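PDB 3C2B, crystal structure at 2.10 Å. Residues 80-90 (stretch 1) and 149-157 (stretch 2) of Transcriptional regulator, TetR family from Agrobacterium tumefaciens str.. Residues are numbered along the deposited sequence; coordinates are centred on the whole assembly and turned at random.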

# COMPACT_ATOMS: atom_id res chain seq x y z
N ALA A 80 19.16 7.80 -16.69
CA ALA A 80 18.84 6.86 -17.77
C ALA A 80 19.35 7.39 -19.11
O ALA A 80 19.04 8.53 -19.48
CB ALA A 80 17.35 6.60 -17.82
N GLY A 81 20.13 6.57 -19.80
CA GLY A 81 20.77 6.98 -21.05
C GLY A 81 19.75 7.29 -22.13
O GLY A 81 18.72 6.63 -22.21
N ASP A 82 20.05 8.30 -22.95
CA ASP A 82 19.15 8.73 -24.02
C ASP A 82 18.52 7.54 -24.75
O ASP A 82 17.30 7.48 -24.91
CB ASP A 82 19.89 9.65 -25.00
CG ASP A 82 18.98 10.72 -25.62
OD1 ASP A 82 18.94 11.86 -25.10
OD2 ASP A 82 18.32 10.41 -26.64
N ARG A 83 19.35 6.57 -25.16
CA ARG A 83 18.84 5.43 -25.93
C ARG A 83 19.36 4.06 -25.49
O ARG A 83 20.48 3.93 -24.97
CB ARG A 83 19.05 5.67 -27.42
CG ARG A 83 18.08 6.69 -28.01
CD ARG A 83 17.94 6.56 -29.52
NE ARG A 83 17.68 5.16 -29.89
CZ ARG A 83 17.01 4.75 -30.96
NH1 ARG A 83 16.86 3.45 -31.17
NH2 ARG A 83 16.46 5.63 -31.80
N VAL A 84 18.53 3.03 -25.70
CA VAL A 84 18.84 1.67 -25.22
C VAL A 84 18.48 0.62 -26.26
O VAL A 84 17.65 0.86 -27.12
CB VAL A 84 18.07 1.32 -23.89
CG1 VAL A 84 18.66 2.06 -22.69
CG2 VAL A 84 16.61 1.61 -24.03
N SER A 85 19.11 -0.55 -26.15
CA SER A 85 18.68 -1.73 -26.89
C SER A 85 17.55 -2.38 -26.09
O SER A 85 17.35 -2.04 -24.91
CB SER A 85 19.82 -2.73 -26.98
OG SER A 85 20.25 -3.11 -25.67
N ALA A 86 16.85 -3.31 -26.72
CA ALA A 86 15.77 -4.02 -26.07
C ALA A 86 16.23 -4.85 -24.84
O ALA A 86 15.60 -4.75 -23.79
CB ALA A 86 14.96 -4.86 -27.07
N PRO A 87 17.33 -5.64 -24.97
CA PRO A 87 17.88 -6.34 -23.77
C PRO A 87 18.31 -5.39 -22.64
O PRO A 87 18.08 -5.71 -21.48
CB PRO A 87 19.14 -7.04 -24.31
CG PRO A 87 19.04 -7.00 -25.80
CD PRO A 87 18.10 -5.93 -26.20
N GLN A 88 18.97 -4.27 -22.97
CA GLN A 88 19.30 -3.24 -21.99
C GLN A 88 18.03 -2.71 -21.31
O GLN A 88 18.02 -2.49 -20.09
CB GLN A 88 19.94 -2.05 -22.65
CG GLN A 88 21.40 -1.92 -22.57
CD GLN A 88 21.83 -0.75 -23.44
OE1 GLN A 88 21.78 -0.83 -24.66
NE2 GLN A 88 22.20 0.37 -22.81
N LEU A 89 17.00 -2.44 -22.10
CA LEU A 89 15.75 -1.94 -21.56
C LEU A 89 15.17 -2.94 -20.57
O LEU A 89 14.84 -2.58 -19.44
CB LEU A 89 14.75 -1.69 -22.68
CG LEU A 89 13.61 -0.67 -22.50
CD1 LEU A 89 12.27 -1.17 -23.06
CD2 LEU A 89 13.47 -0.06 -21.12
N ALA A 90 15.07 -4.21 -20.99
CA ALA A 90 14.48 -5.26 -20.17
C ALA A 90 15.26 -5.40 -18.86
O ALA A 90 14.68 -5.46 -17.78
CB ALA A 90 14.44 -6.60 -20.95
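Stretch 2, residues 149-157: AGRRSGYLR

The closest approach between the two stretches is unusually short: Arg 152 NH1 lies just 2.4 Å from Asp 82 O. Nearby, a backbone amide of one stretch meets a side-chain hydroxyl of the other: Val 84 N donates to Ser 153 OG at 3.2 Å, almost linearly (175°). The same hydroxyl turns back to the helix that precedes it, Ser 153 OG donating to Ala 149 O at 2.9 Å, so the serine, with chi1 in the m well, ties the extended loop backbone of Arg 83 and Val 84 to the last turn of a helix.

That helix enters stretch 2 from earlier in the chain and ends in a Schellman motif, with Gly 154 at positive phi (81°) and Tyr 155 N bonded to Gly 150 O at 2.9 Å. Stretch 1 has the reverse order, loop first and then a helix beginning at Ala 86. Ser 85 caps it, its OG accepting from Gln 88 N at 3.2 Å. Across the contact, the CA atoms of Arg 83 and Ala 149 are 5.4 Å apart, those of Leu 89 and Gly 150 6.4 Å, and those of Ala 86 and Tyr 155 6.9 Å.

Ala 149 faces the loop, with its CB 3.5 Å from Gly 81 O and 4.4 Å from Val 84 CG2. Asp 82 CG sits over one face of the Arg 152 guanidinium. The carboxylate OD2 of Asp 82 is 4.2 Å from Arg 152 NE but well out of the guanidinium plane, so the charges attract without an N-H directed at the oxygen.

Beyond the turn, Tyr 155 lies against the start of the helix of stretch 1. Ala 86 CB packs over its ring face, 3.9 Å from the centroid of the Tyr 155 ring, whereas Val 84 O approaches the ring edge, 3.1 Å from Tyr 155 CE2. Leu 89 extends the apolar packing: its CD1 is 3.9 Å from Tyr 155 CB and its CG 4.0 Å from Gly 150 CA.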

# COMPACT_ATOMS: atom_id res chain seq x y z
N ALA A 149 13.29 6.53 -22.15
CA ALA A 149 14.30 5.84 -22.98
C ALA A 149 13.73 4.67 -23.82
O ALA A 149 14.07 4.55 -25.00
CB ALA A 149 15.46 5.35 -22.11
N GLY A 150 12.88 3.83 -23.20
CA GLY A 150 12.14 2.79 -23.90
C GLY A 150 11.22 3.27 -25.01
O GLY A 150 11.22 2.72 -26.12
N ARG A 151 10.45 4.31 -24.73
CA ARG A 151 9.62 4.97 -25.76
C ARG A 151 10.49 5.52 -26.92
O ARG A 151 10.24 5.20 -28.07
CB ARG A 151 8.83 6.14 -25.15
CG ARG A 151 7.64 6.60 -25.98
CD ARG A 151 7.22 8.00 -25.56
NE ARG A 151 8.36 8.92 -25.65
CZ ARG A 151 8.85 9.40 -26.80
NH1 ARG A 151 8.30 9.09 -27.97
NH2 ARG A 151 9.90 10.20 -26.77
N ARG A 152 11.49 6.35 -26.60
CA ARG A 152 12.37 6.94 -27.63
C ARG A 152 12.94 5.89 -28.58
O ARG A 152 13.16 6.17 -29.77
CB ARG A 152 13.55 7.66 -26.99
CG ARG A 152 13.23 8.99 -26.44
CD ARG A 152 14.50 9.81 -26.28
NE ARG A 152 14.48 10.52 -25.01
CZ ARG A 152 15.00 10.03 -23.88
NH1 ARG A 152 15.62 8.86 -23.86
NH2 ARG A 152 14.93 10.74 -22.76
N SER A 153 13.19 4.70 -28.05
CA SER A 153 13.93 3.71 -28.76
C SER A 153 13.00 2.83 -29.55
O SER A 153 13.44 1.87 -30.17
CB SER A 153 14.79 2.89 -27.81
OG SER A 153 15.77 3.72 -27.19
N GLY A 154 11.71 3.17 -29.53
CA GLY A 154 10.69 2.46 -30.28
C GLY A 154 10.20 1.19 -29.61
O GLY A 154 9.46 0.41 -30.24
N TYR A 155 10.58 0.97 -28.34
CA TYR A 155 10.23 -0.30 -27.65
C TYR A 155 8.95 -0.27 -26.80
O TYR A 155 8.41 -1.32 -26.49
CB TYR A 155 11.40 -0.81 -26.80
CG TYR A 155 12.68 -1.08 -27.57
CD1 TYR A 155 12.70 -1.98 -28.65
CD2 TYR A 155 13.87 -0.43 -27.22
CE1 TYR A 155 13.88 -2.22 -29.36
CE2 TYR A 155 15.04 -0.67 -27.91
CZ TYR A 155 15.05 -1.55 -28.97
OH TYR A 155 16.23 -1.76 -29.63
N LEU A 156 8.49 0.92 -26.43
CA LEU A 156 7.29 1.11 -25.60
C LEU A 156 6.32 2.08 -26.25
O LEU A 156 6.72 3.10 -26.80
CB LEU A 156 7.65 1.69 -24.22
CG LEU A 156 8.58 0.88 -23.34
CD1 LEU A 156 8.78 1.69 -22.07
CD2 LEU A 156 7.95 -0.49 -23.07
N ARG A 157 5.04 1.75 -26.16
CA ARG A 157 4.01 2.60 -26.67
C ARG A 157 3.00 2.83 -25.55
O ARG A 157 2.62 1.89 -24.86
CB ARG A 157 3.36 1.93 -27.91
CG ARG A 157 1.91 2.27 -28.14
CD ARG A 157 1.19 1.38 -29.21
NE ARG A 157 1.16 -0.08 -28.96
CZ ARG A 157 0.68 -0.69 -27.86
NH1 ARG A 157 0.22 -0.01 -26.81
NH2 ARG A 157 0.70 -2.02 -27.81